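Local coordinates for predicted metal-dependent hydrolase of the TIM-barrel fold (Lactobacillus casei, PDB 2QPX) that probably acts as a zinc-dependent hydrolase of the amidohydrolase family that holds a pair of zinc ions, at the interface of chains A and B. Sequence-based numbering; all coordinates share one arbitrary frame. Chains: chain A/B, Predicted metal-dependent hydrolase of the TIM-barrel fold.

The interface of chains A and B. Residues chain A 247, 251, 274, 278-279; chain B 233-236.
A:Arg247 reaches across to the backbone of B:Ala234, where its terminal nitrogen NH1 donates a hydrogen bond of 3.0 Å to the carbonyl O. The bond is nearly straight (162° at the hydrogen), and the acceptor lies in the guanidinium plane. CG stands anti to the backbone N and the chain bends at its third torsion (chi3 60°), which turns the guanidinium edge-on to B:Ala234, with the carbonyl carbon of B:Thr236 over the rim of one face. Lower in the side chain, A:Arg247 CD lies 3.4 Å from B:Ala234 O. The carboxylate of B:Asp235 would carry the opposite charge if ionised, but its OD1 stays 4.7 Å from A:Arg247 NH1, so any attraction would be longer-range. An alanine in place of A:Arg247 would probably leave the B:Ala234 carbonyl without this donor and open a gap beside the loop. A second polar link joins the phenol OH of A:Tyr274, tip first, to the carbonyl O of B:Asp233 in a 3.1 Å hydrogen bond.

Apolar packing centres on the methyl of B:Ala234, whose CB sits over the rim of the A:Phe279 ring, 4.0 Å from CZ; the backbone O of A:Val278 is a van der Waals neighbour.

Within the loop, B:Thr236 OG1 donates to B:Asp233 OD1 from above the carboxylate plane, which would help hold the loop's shape.

The patch is part of an interface that as a whole is not an exact two-fold; the deposited assembly holds three copies, and the coordinates alone do not show it to be the biological one. Residues B:Asp233 to B:Thr236 form a loop lying against helices 247-253 and 269-278 of the partner's TIM-barrel chain.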
# COMPACT_ATOMS: atom_id res chain seq x y z
N ARG A 247 14.91 -7.07 -7.51
CA ARG A 247 15.39 -6.30 -8.67
C ARG A 247 16.78 -6.75 -9.16
O ARG A 247 16.98 -6.82 -10.35
CB ARG A 247 15.36 -4.80 -8.37
CG ARG A 247 15.50 -3.89 -9.60
CD ARG A 247 15.45 -2.39 -9.21
NE ARG A 247 16.53 -2.07 -8.29
CZ ARG A 247 17.62 -1.37 -8.59
NH1 ARG A 247 17.78 -0.83 -9.78
NH2 ARG A 247 18.55 -1.18 -7.66
N LYS A 251 17.36 -7.94 -12.97
CA LYS A 251 18.34 -7.25 -13.81
C LYS A 251 19.34 -8.27 -14.36
O LYS A 251 19.73 -8.21 -15.52
CB LYS A 251 19.08 -6.17 -13.02
CG LYS A 251 18.27 -4.91 -12.75
CD LYS A 251 19.09 -3.76 -12.07
N TYR A 274 4.15 -2.69 -11.63
CA TYR A 274 5.25 -1.77 -11.94
C TYR A 274 6.44 -2.53 -12.54
O TYR A 274 6.95 -2.15 -13.61
CB TYR A 274 5.66 -0.95 -10.70
CG TYR A 274 7.01 -0.32 -10.90
CD1 TYR A 274 7.18 0.74 -11.76
CD2 TYR A 274 8.14 -0.91 -10.34
CE1 TYR A 274 8.46 1.22 -12.03
CE2 TYR A 274 9.41 -0.43 -10.58
CZ TYR A 274 9.56 0.63 -11.42
OH TYR A 274 10.83 1.11 -11.68
N VAL A 278 8.55 -2.40 -16.57
CA VAL A 278 9.95 -1.97 -16.82
C VAL A 278 10.94 -3.12 -17.04
O VAL A 278 12.05 -2.85 -17.45
CB VAL A 278 10.45 -0.98 -15.74
CG1 VAL A 278 9.63 0.34 -15.73
CG2 VAL A 278 10.45 -1.62 -14.34
N PHE A 279 10.57 -4.37 -16.78
CA PHE A 279 11.42 -5.51 -17.09
C PHE A 279 10.84 -6.35 -18.21
O PHE A 279 9.65 -6.62 -18.22
CB PHE A 279 11.64 -6.43 -15.85
CG PHE A 279 12.59 -5.84 -14.84
CD1 PHE A 279 13.96 -6.00 -15.01
CD2 PHE A 279 12.13 -5.09 -13.78
CE1 PHE A 279 14.86 -5.41 -14.12
CE2 PHE A 279 13.02 -4.53 -12.88
CZ PHE A 279 14.37 -4.69 -13.05
N ASP B 233 12.62 4.44 -13.27
CA ASP B 233 13.03 3.40 -14.22
C ASP B 233 13.61 2.14 -13.54
O ASP B 233 13.70 2.05 -12.32
CB ASP B 233 14.00 3.98 -15.30
CG ASP B 233 15.35 4.35 -14.76
OD1 ASP B 233 15.75 3.88 -13.68
OD2 ASP B 233 16.04 5.14 -15.45
N ALA B 234 13.99 1.14 -14.34
CA ALA B 234 14.45 -0.16 -13.82
C ALA B 234 15.77 -0.05 -13.04
O ALA B 234 16.11 -0.94 -12.26
CB ALA B 234 14.60 -1.20 -14.97
N ASP B 235 16.49 1.04 -13.27
CA ASP B 235 17.71 1.32 -12.47
C ASP B 235 17.46 2.12 -11.19
O ASP B 235 18.41 2.39 -10.44
CB ASP B 235 18.74 2.05 -13.33
CG ASP B 235 19.43 1.13 -14.34
OD1 ASP B 235 19.63 -0.09 -14.07
OD2 ASP B 235 19.78 1.63 -15.42
N THR B 236 16.21 2.54 -10.95
CA THR B 236 15.82 3.21 -9.71
C THR B 236 15.48 2.10 -8.70
O THR B 236 14.80 1.11 -9.03
CB THR B 236 14.61 4.10 -9.91
OG1 THR B 236 14.89 5.13 -10.90
CG2 THR B 236 14.17 4.76 -8.60